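Potential RNA-dependent RNA polymerase (Human picobirnavirus, PDB 5I62) catalyses RNA-templated addition of ribonucleotides to a growing RNA chain, and probably serves both transcription and genome replication of a double-stranded RNA virus. Local coordinates at residues 62-68 and 401-407; 241-245 and 411-415; 54-58 and 456-460. All coordinates share one frame; numbering follows the deposited sequence.

Contact 1: 62-68 and 401-407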
loop_
_atom_site.group_PDB
_atom_site.type_symbol
_atom_site.label_atom_id
_atom_site.label_comp_id
_atom_site.label_asym_id
_atom_site.label_seq_id
_atom_site.Cartn_x
_atom_site.Cartn_y
_atom_site.Cartn_z
ATOM N N TRP A 62 -0.603 -21.249 -20.948
ATOM C CA TRP A 62 -0.696 -20.672 -19.605
ATOM C C TRP A 62 -2.134 -20.346 -19.241
ATOM O O TRP A 62 -2.483 -19.188 -19.011
ATOM C CB TRP A 62 0.188 -19.437 -19.491
ATOM C CG TRP A 62 1.615 -19.672 -19.855
ATOM C CD1 TRP A 62 2.279 -19.159 -20.926
ATOM C CD2 TRP A 62 2.560 -20.499 -19.155
ATOM N NE1 TRP A 62 3.576 -19.600 -20.935
ATOM C CE2 TRP A 62 3.776 -20.425 -19.860
ATOM C CE3 TRP A 62 2.495 -21.287 -18.000
ATOM C CZ2 TRP A 62 4.919 -21.106 -19.452
ATOM C CZ3 TRP A 62 3.632 -21.966 -17.594
ATOM C CH2 TRP A 62 4.827 -21.870 -18.320
ATOM N N PRO A 63 -2.997 -21.361 -19.143
ATOM C CA PRO A 63 -4.413 -21.089 -18.857
ATOM C C PRO A 63 -4.665 -20.435 -17.505
ATOM O O PRO A 63 -5.637 -19.681 -17.388
ATOM C CB PRO A 63 -5.061 -22.478 -18.933
ATOM C CG PRO A 63 -3.969 -23.413 -18.577
ATOM C CD PRO A 63 -2.705 -22.808 -19.153
ATOM N N THR A 64 -3.850 -20.701 -16.476
ATOM C CA THR A 64 -4.072 -19.989 -15.224
ATOM C C THR A 64 -3.615 -18.531 -15.314
ATOM O O THR A 64 -4.110 -17.700 -14.548
ATOM C CB THR A 64 -3.393 -20.694 -14.032
ATOM O OG1 THR A 64 -1.966 -20.570 -14.114
ATOM C CG2 THR A 64 -3.781 -22.175 -13.989
ATOM N N LEU A 65 -2.690 -18.203 -16.223
ATOM C CA LEU A 65 -2.377 -16.793 -16.468
ATOM C C LEU A 65 -3.556 -16.092 -17.130
ATOM O O LEU A 65 -3.853 -14.930 -16.820
ATOM C CB LEU A 65 -1.121 -16.649 -17.328
ATOM C CG LEU A 65 -0.729 -15.195 -17.662
ATOM C CD1 LEU A 65 -0.548 -14.347 -16.400
ATOM C CD2 LEU A 65 0.520 -15.136 -18.504
ATOM N N MET A 66 -4.243 -16.793 -18.039
ATOM C CA MET A 66 -5.450 -16.247 -18.652
ATOM C C MET A 66 -6.547 -16.041 -17.614
ATOM O O MET A 66 -7.256 -15.028 -17.648
ATOM C CB MET A 66 -5.930 -17.163 -19.780
ATOM C CG MET A 66 -7.131 -16.640 -20.584
ATOM S SD MET A 66 -6.852 -15.039 -21.404
ATOM C CE MET A 66 -5.312 -15.340 -22.198
ATOM N N GLU A 67 -6.706 -16.989 -16.683
ATOM C CA GLU A 67 -7.680 -16.808 -15.606
ATOM C C GLU A 67 -7.355 -15.583 -14.770
ATOM O O GLU A 67 -8.256 -14.839 -14.373
ATOM C CB GLU A 67 -7.722 -18.026 -14.691
ATOM C CG GLU A 67 -8.298 -19.263 -15.300
ATOM C CD GLU A 67 -7.655 -20.520 -14.714
ATOM O OE1 GLU A 67 -7.441 -21.498 -15.470
ATOM O OE2 GLU A 67 -7.326 -20.510 -13.501
ATOM N N PHE A 68 -6.073 -15.397 -14.453
ATOM C CA PHE A 68 -5.612 -14.231 -13.704
ATOM C C PHE A 68 -5.942 -12.944 -14.449
ATOM O O PHE A 68 -6.484 -11.999 -13.869
ATOM C CB PHE A 68 -4.110 -14.395 -13.470
ATOM C CG PHE A 68 -3.378 -13.152 -13.019
ATOM C CD1 PHE A 68 -3.360 -12.777 -11.688
ATOM C CD2 PHE A 68 -2.617 -12.428 -13.922
ATOM C CE1 PHE A 68 -2.632 -11.665 -11.271
ATOM C CE2 PHE A 68 -1.890 -11.318 -13.510
ATOM C CZ PHE A 68 -1.901 -10.944 -12.172
ATOM N N ARG A 401 0.637 -9.987 -8.887
ATOM C CA ARG A 401 1.457 -10.634 -9.904
ATOM C C ARG A 401 1.244 -12.144 -9.851
ATOM O O ARG A 401 1.159 -12.731 -8.768
ATOM C CB ARG A 401 2.949 -10.365 -9.715
ATOM C CG ARG A 401 3.459 -9.094 -10.337
ATOM C CD ARG A 401 3.317 -7.992 -9.363
ATOM N NE ARG A 401 3.952 -6.747 -9.801
ATOM C CZ ARG A 401 3.653 -5.575 -9.259
ATOM N NH1 ARG A 401 2.725 -5.529 -8.308
ATOM N NH2 ARG A 401 4.257 -4.460 -9.667
ATOM N N TRP A 402 1.206 -12.761 -11.027
ATOM C CA TRP A 402 1.055 -14.204 -11.178
ATOM C C TRP A 402 2.430 -14.844 -11.289
ATOM O O TRP A 402 3.322 -14.311 -11.949
ATOM C CB TRP A 402 0.225 -14.486 -12.423
ATOM C CG TRP A 402 0.091 -15.895 -12.907
ATOM C CD1 TRP A 402 -0.918 -16.759 -12.620
ATOM C CD2 TRP A 402 0.941 -16.570 -13.848
ATOM N NE1 TRP A 402 -0.742 -17.936 -13.301
ATOM C CE2 TRP A 402 0.395 -17.847 -14.058
ATOM C CE3 TRP A 402 2.117 -16.215 -14.519
ATOM C CZ2 TRP A 402 0.981 -18.781 -14.911
ATOM C CZ3 TRP A 402 2.703 -17.144 -15.364
ATOM C CH2 TRP A 402 2.122 -18.408 -15.561
ATOM N N HIS A 403 2.608 -15.967 -10.608
ATOM C CA HIS A 403 3.828 -16.756 -10.706
ATOM C C HIS A 403 3.446 -18.211 -10.942
ATOM O O HIS A 403 2.408 -18.674 -10.477
ATOM C CB HIS A 403 4.690 -16.678 -9.443
ATOM C CG HIS A 403 4.942 -15.293 -8.930
ATOM N ND1 HIS A 403 6.175 -14.686 -9.020
ATOM C CD2 HIS A 403 4.147 -14.424 -8.264
ATOM C CE1 HIS A 403 6.124 -13.494 -8.453
ATOM N NE2 HIS A 403 4.899 -13.304 -7.998
ATOM N N HIS A 404 4.309 -18.932 -11.646
ATOM C CA HIS A 404 4.056 -20.326 -11.943
ATOM C C HIS A 404 5.360 -21.099 -11.867
ATOM O O HIS A 404 6.387 -20.637 -12.374
ATOM C CB HIS A 404 3.423 -20.480 -13.326
ATOM C CG HIS A 404 2.816 -21.821 -13.565
ATOM N ND1 HIS A 404 3.574 -22.961 -13.702
ATOM C CD2 HIS A 404 1.525 -22.208 -13.706
ATOM C CE1 HIS A 404 2.778 -23.995 -13.905
ATOM N NE2 HIS A 404 1.530 -23.565 -13.914
ATOM N N THR A 405 5.311 -22.275 -11.237
ATOM C CA THR A 405 6.537 -23.044 -11.039
ATOM C C THR A 405 7.207 -23.393 -12.369
ATOM O O THR A 405 8.435 -23.526 -12.430
ATOM C CB THR A 405 6.253 -24.303 -10.204
ATOM O OG1 THR A 405 7.493 -24.893 -9.806
ATOM C CG2 THR A 405 5.404 -25.336 -10.980
ATOM N N ASP A 406 6.429 -23.505 -13.454
ATOM C CA ASP A 406 6.979 -23.789 -14.780
ATOM C C ASP A 406 7.327 -22.535 -15.580
ATOM O O ASP A 406 7.805 -22.658 -16.714
ATOM C CB ASP A 406 6.005 -24.648 -15.586
ATOM C CG ASP A 406 5.745 -25.994 -14.936
ATOM O OD1 ASP A 406 6.679 -26.525 -14.296
ATOM O OD2 ASP A 406 4.625 -26.524 -15.065
ATOM N N TYR A 407 7.098 -21.344 -15.037
ATOM C CA TYR A 407 7.353 -20.089 -15.748
ATOM C C TYR A 407 8.548 -19.414 -15.087
ATOM O O TYR A 407 8.395 -18.592 -14.183
ATOM C CB TYR A 407 6.132 -19.184 -15.733
ATOM C CG TYR A 407 6.258 -18.008 -16.681
ATOM C CD1 TYR A 407 6.868 -16.826 -16.280
ATOM C CD2 TYR A 407 5.773 -18.090 -17.979
ATOM C CE1 TYR A 407 6.994 -15.741 -17.157
ATOM C CE2 TYR A 407 5.888 -17.022 -18.861
ATOM C CZ TYR A 407 6.502 -15.854 -18.444
ATOM O OH TYR A 407 6.611 -14.801 -19.318
#

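Contact 2: 241-245 and 411-415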
loop_
_atom_site.group_PDB
_atom_site.type_symbol
_atom_site.label_atom_id
_atom_site.label_comp_id
_atom_site.label_asym_id
_atom_site.label_seq_id
_atom_site.Cartn_x
_atom_site.Cartn_y
_atom_site.Cartn_z
ATOM N N ASP A 241 10.322 -12.303 -6.221
ATOM C CA ASP A 241 10.335 -13.417 -7.161
ATOM C C ASP A 241 11.318 -14.492 -6.724
ATOM O O ASP A 241 11.054 -15.688 -6.879
ATOM C CB ASP A 241 10.693 -12.926 -8.566
ATOM C CG ASP A 241 9.655 -11.955 -9.136
ATOM O OD1 ASP A 241 8.561 -11.835 -8.530
ATOM O OD2 ASP A 241 9.923 -11.321 -10.193
ATOM N N ARG A 242 12.466 -14.087 -6.192
ATOM C CA ARG A 242 13.417 -15.084 -5.731
ATOM C C ARG A 242 12.842 -15.911 -4.598
ATOM O O ARG A 242 13.042 -17.123 -4.554
ATOM C CB ARG A 242 14.732 -14.455 -5.309
ATOM C CG ARG A 242 15.570 -14.070 -6.499
ATOM C CD ARG A 242 16.980 -13.793 -6.082
ATOM N NE ARG A 242 17.014 -13.439 -4.669
ATOM C CZ ARG A 242 17.142 -12.182 -4.244
ATOM N NH1 ARG A 242 17.232 -11.177 -5.123
ATOM N NH2 ARG A 242 17.154 -11.928 -2.934
ATOM N N ARG A 243 12.125 -15.276 -3.668
ATOM C CA ARG A 243 11.562 -16.043 -2.563
ATOM C C ARG A 243 10.383 -16.904 -3.015
ATOM O O ARG A 243 10.212 -18.026 -2.523
ATOM C CB ARG A 243 11.160 -15.131 -1.412
ATOM C CG ARG A 243 10.824 -15.925 -0.154
ATOM C CD ARG A 243 11.201 -15.209 1.115
ATOM N NE ARG A 243 12.614 -14.836 1.171
ATOM C CZ ARG A 243 13.131 -14.039 2.107
ATOM N NH1 ARG A 243 12.344 -13.545 3.060
ATOM N NH2 ARG A 243 14.424 -13.727 2.092
ATOM N N ILE A 244 9.551 -16.398 -3.935
ATOM C CA ILE A 244 8.508 -17.242 -4.534
ATOM C C ILE A 244 9.128 -18.519 -5.094
ATOM O O ILE A 244 8.620 -19.631 -4.885
ATOM C CB ILE A 244 7.750 -16.493 -5.647
ATOM C CG1 ILE A 244 6.987 -15.271 -5.116
ATOM C CG2 ILE A 244 6.802 -17.456 -6.381
ATOM C CD1 ILE A 244 5.881 -15.612 -4.166
ATOM N N THR A 245 10.223 -18.365 -5.844
ATOM C CA THR A 245 10.924 -19.505 -6.428
ATOM C C THR A 245 11.346 -20.506 -5.350
ATOM O O THR A 245 11.124 -21.713 -5.487
ATOM C CB THR A 245 12.146 -19.023 -7.222
ATOM O OG1 THR A 245 11.779 -17.980 -8.142
ATOM C CG2 THR A 245 12.773 -20.185 -8.000
ATOM N N GLY A 411 15.957 -19.040 -14.184
ATOM C CA GLY A 411 15.710 -19.817 -12.990
ATOM C C GLY A 411 14.782 -19.198 -11.964
ATOM O O GLY A 411 14.536 -19.823 -10.925
ATOM N N MET A 412 14.253 -18.002 -12.203
ATOM C CA MET A 412 13.383 -17.355 -11.224
ATOM C C MET A 412 11.927 -17.417 -11.671
ATOM O O MET A 412 11.623 -17.181 -12.842
ATOM C CB MET A 412 13.790 -15.893 -11.001
ATOM C CG MET A 412 15.212 -15.702 -10.468
ATOM S SD MET A 412 15.431 -16.512 -8.863
ATOM C CE MET A 412 17.221 -16.479 -8.715
ATOM N N CYS A 413 11.022 -17.678 -10.722
ATOM C CA CYS A 413 9.582 -17.606 -10.982
ATOM C C CYS A 413 9.165 -16.137 -10.972
ATOM O O CYS A 413 8.628 -15.624 -9.988
ATOM C CB CYS A 413 8.783 -18.395 -9.951
ATOM S SG CYS A 413 9.089 -20.182 -9.936
ATOM N N VAL A 414 9.417 -15.462 -12.099
ATOM C CA VAL A 414 9.195 -14.019 -12.178
ATOM C C VAL A 414 7.702 -13.684 -12.117
ATOM O O VAL A 414 6.848 -14.456 -12.557
ATOM C CB VAL A 414 9.828 -13.437 -13.455
ATOM C CG1 VAL A 414 11.341 -13.557 -13.406
ATOM C CG2 VAL A 414 9.286 -14.152 -14.688
ATOM N N GLY A 415 7.393 -12.500 -11.584
ATOM C CA GLY A 415 6.009 -12.100 -11.407
ATOM C C GLY A 415 5.439 -11.449 -12.660
ATOM O O GLY A 415 6.033 -10.527 -13.218
#

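Contact 3: 54-58 and 456-460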
loop_
_atom_site.group_PDB
_atom_site.type_symbol
_atom_site.label_atom_id
_atom_site.label_comp_id
_atom_site.label_asym_id
_atom_site.label_seq_id
_atom_site.Cartn_x
_atom_site.Cartn_y
_atom_site.Cartn_z
ATOM N N LYS A 54 -5.258 -10.675 -28.963
ATOM C CA LYS A 54 -3.896 -11.190 -28.963
ATOM C C LYS A 54 -3.502 -11.835 -27.628
ATOM O O LYS A 54 -2.749 -12.819 -27.618
ATOM C CB LYS A 54 -2.888 -10.085 -29.279
ATOM C CG LYS A 54 -3.290 -8.778 -29.683
ATOM C CD LYS A 54 -2.109 -7.942 -30.157
ATOM C CE LYS A 54 -2.687 -6.580 -30.314
ATOM N NZ LYS A 54 -1.632 -5.770 -30.751
ATOM N N LEU A 55 -4.001 -11.303 -26.503
ATOM C CA LEU A 55 -3.738 -11.914 -25.200
ATOM C C LEU A 55 -4.148 -13.377 -25.196
ATOM O O LEU A 55 -3.407 -14.244 -24.717
ATOM C CB LEU A 55 -4.491 -11.166 -24.105
ATOM C CG LEU A 55 -4.207 -11.647 -22.677
ATOM C CD1 LEU A 55 -2.728 -11.520 -22.384
ATOM C CD2 LEU A 55 -5.031 -10.879 -21.653
ATOM N N VAL A 56 -5.312 -13.661 -25.781
ATOM C CA VAL A 56 -5.949 -14.964 -25.714
ATOM C C VAL A 56 -5.047 -16.066 -26.256
ATOM O O VAL A 56 -5.245 -17.241 -25.935
ATOM C CB VAL A 56 -7.290 -14.884 -26.464
ATOM C CG1 VAL A 56 -7.080 -15.077 -27.963
ATOM C CG2 VAL A 56 -8.291 -15.865 -25.898
ATOM N N SER A 57 -4.033 -15.705 -27.044
ATOM C CA SER A 57 -3.076 -16.660 -27.582
ATOM C C SER A 57 -2.287 -17.409 -26.506
ATOM O O SER A 57 -1.700 -18.457 -26.805
ATOM C CB SER A 57 -2.126 -15.928 -28.528
ATOM O OG SER A 57 -1.198 -15.132 -27.808
ATOM N N ILE A 58 -2.235 -16.900 -25.272
ATOM C CA ILE A 58 -1.502 -17.612 -24.220
ATOM C C ILE A 58 -2.350 -18.640 -23.487
ATOM O O ILE A 58 -1.816 -19.358 -22.632
ATOM C CB ILE A 58 -0.934 -16.664 -23.144
ATOM C CG1 ILE A 58 -2.088 -16.008 -22.387
ATOM C CG2 ILE A 58 -0.024 -15.628 -23.759
ATOM C CD1 ILE A 58 -1.701 -15.143 -21.214
ATOM N N TYR A 456 7.734 -8.973 -17.377
ATOM C CA TYR A 456 7.944 -10.413 -17.503
ATOM C C TYR A 456 6.781 -11.127 -18.163
ATOM O O TYR A 456 6.760 -12.363 -18.186
ATOM C CB TYR A 456 8.218 -11.048 -16.147
ATOM C CG TYR A 456 9.488 -10.574 -15.512
ATOM C CD1 TYR A 456 10.717 -10.822 -16.114
ATOM C CD2 TYR A 456 9.468 -9.903 -14.304
ATOM C CE1 TYR A 456 11.888 -10.398 -15.539
ATOM C CE2 TYR A 456 10.634 -9.485 -13.714
ATOM C CZ TYR A 456 11.839 -9.737 -14.331
ATOM O OH TYR A 456 13.007 -9.315 -13.748
ATOM N N HIS A 457 5.803 -10.387 -18.667
ATOM C CA HIS A 457 4.660 -11.001 -19.310
ATOM C C HIS A 457 5.117 -11.684 -20.591
ATOM O O HIS A 457 5.972 -11.152 -21.306
ATOM C CB HIS A 457 3.614 -9.926 -19.611
ATOM C CG HIS A 457 2.240 -10.438 -19.916
ATOM N ND1 HIS A 457 1.904 -10.996 -21.129
ATOM C CD2 HIS A 457 1.105 -10.434 -19.178
ATOM C CE1 HIS A 457 0.625 -11.327 -21.120
ATOM N NE2 HIS A 457 0.117 -10.994 -19.947
ATOM N N PRO A 458 4.575 -12.852 -20.915
ATOM C CA PRO A 458 4.978 -13.524 -22.162
ATOM C C PRO A 458 4.755 -12.678 -23.409
ATOM O O PRO A 458 5.484 -12.842 -24.393
ATOM C CB PRO A 458 4.114 -14.794 -22.176
ATOM C CG PRO A 458 2.959 -14.495 -21.267
ATOM C CD PRO A 458 3.538 -13.602 -20.183
ATOM N N LEU A 459 3.782 -11.761 -23.387
ATOM C CA LEU A 459 3.425 -10.952 -24.549
ATOM C C LEU A 459 3.835 -9.493 -24.388
ATOM O O LEU A 459 3.215 -8.601 -24.970
ATOM C CB LEU A 459 1.928 -11.039 -24.822
ATOM C CG LEU A 459 1.391 -12.410 -25.223
ATOM C CD1 LEU A 459 -0.105 -12.307 -25.452
ATOM C CD2 LEU A 459 2.098 -12.924 -26.463
ATOM N N LYS A 460 4.881 -9.230 -23.607
ATOM C CA LYS A 460 5.208 -7.849 -23.281
ATOM C C LYS A 460 5.603 -7.058 -24.524
ATOM O O LYS A 460 5.329 -5.857 -24.609
ATOM C CB LYS A 460 6.313 -7.802 -22.245
ATOM C CG LYS A 460 7.578 -8.471 -22.705
ATOM C CD LYS A 460 8.594 -8.469 -21.600
ATOM C CE LYS A 460 9.834 -9.248 -22.003
ATOM N NZ LYS A 460 11.026 -8.720 -21.304
#

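Contact 1: 62-68 and 401-407
Trp402 and Trp62 meet at nearly a right angle: CH2 of Trp402 comes up to Trp62 CE3 at 3.8 Å, and the edge of the Trp402 indole is directed, off centre, at the face of Trp62. The same Trp62 six-membered ring receives the edge of Tyr407 over one face, where Tyr407 CD2 lies 3.5 Å from Trp62 CZ2, with planes 78° apart. Its own rim, at CZ3, is turned toward the face of His404, giving a third edge-to-face pair with ring centres 5.4 Å apart. With CG anti to the backbone N (chi1 171°), the Trp402 indole extends toward the helix and crosses Leu65 at about a right angle, presenting a face to it. Leu65 CB sits 3.8 Å from the centroid of its six-membered ring, while CB of Trp402 in turn covers the middle of the Phe68 ring. The pyrrole nitrogen is held as well: Trp402 NE1 donates to Thr64 OG1 at 3.0 Å, almost in the indole plane, and the same hydroxyl bonds to Asp395. The His404 ring is oriented by the turn, since Asp406 N donates to His404 ND1 (2.9 Å) in the ring plane. This aromatic cluster packs the start of helix 63-73, nearly antiparallel, against the middle strand of a three-stranded sheet whose hairpin 395-404 is consistent with motif E of viral RNA polymerases, the usual junction of palm and thumb.

Contact 2: 241-245 and 411-415
Thr245 OG1 accepts a nearly straight bond from Cys413 N (2.7 Å, N-H...O 166°). The threonine hydroxyl stands beside its own backbone N, chi1 -51°, which turns it back along the helix so that Thr245 OG1 donates to Asp241 O, also at 2.7 Å. That carbonyl is gripped twice, by Thr245 N and by the hydroxyl, from opposite faces of its plane. The Thr245 methyl meets the loop as well, CG2 lying 3.4 Å from Gly411 O. One helical turn earlier, the Asp241 carboxylate reaches the next part of the loop: Gly415 N donates to Asp241 OD2 at 3.1 Å, arriving from above the carboxylate plane. Arg242 and Met412 run side by side in the same direction; the sulfur, Met412 SD, rests 3.4 Å from Arg242 CG, and the methionine chain bends at chi2 (-60°) to bring its CE along the arginine CG and CD. Between the two polar grips Cys413 is the centre of an inverse gamma turn. The loop is thus held through its peptide N-H groups by side chains of helix 237-250, and the Gly415 amide probably helps to stabilise the negative charge of the buried Asp241.

Contact 3: 54-58 and 456-460
The backbone at 54-58 keeps helical torsions past Leu55, though 56-58 lack the regular bonds, and faces a type I beta turn, His457 to Lys460, that leads into helix 460-469, the closest CA atoms being those of Leu55 and Leu459, 7.3 Å apart. Leu459, at the N-cap position, makes the largest single contribution. With CG anti to the carbonyl carbon (chi1 -65°) and CD1 extended (chi2 180°), Leu459 reaches the 54-58 backbone, CD1 lying 3.5 Å from Lys54 O and 3.7 Å from Ile58 CG2. The two side chains Ile58 and Leu459 pass each other at a slant, and the same Ile58 CG2 also touches the proline ring, 4.0 Å from Pro458 CG. Lys54 O accepts from both Ser57 N and Ser57 OG, the latter at 2.8 Å and nearly in line with the carbonyl bond. Leu55 CD1, meanwhile, comes to the edge of the imidazole, 3.6 Å from His457 CE1. Both nitrogens of that ring are bonded: Leu459 N donates to His457 ND1 at 3.0 Å within the ring plane, and NE2 pairs with Glu69 of helix 63-73, so the ring's rotation is fixed. Largely apolar, the contact joins the C-terminal end of helix 44-55 to the loop between helices 441-451 and 460-469, consistent with the N-terminal region docking on the thumb, as in closed right-hand RNA polymerases.

Contact 1 lies between the other two, its centre about 13 Å from that of contact 2 and about 11 Å from that of contact 3, while the centres of contacts 2 and 3 are about 19 Å apart. Strand 401-404 joins contacts 1 and 2 through a probable hydrogen bond between His403 ND1 and Cys413 O, 2.8 Å apart. Tyr407 OH hydrogen-bonds to Tyr456 O at 2.7 Å, tying contact 1 to contact 3, and Met66 packs on Ile58. Val414 touches the Tyr456 ring, linking contacts 2 and 3 directly. Toward the polymerase centre, Ile244 of contact 2 packs on Gln355, in the strand leading into the Gly-Asp-Asp turn characteristic of motif C.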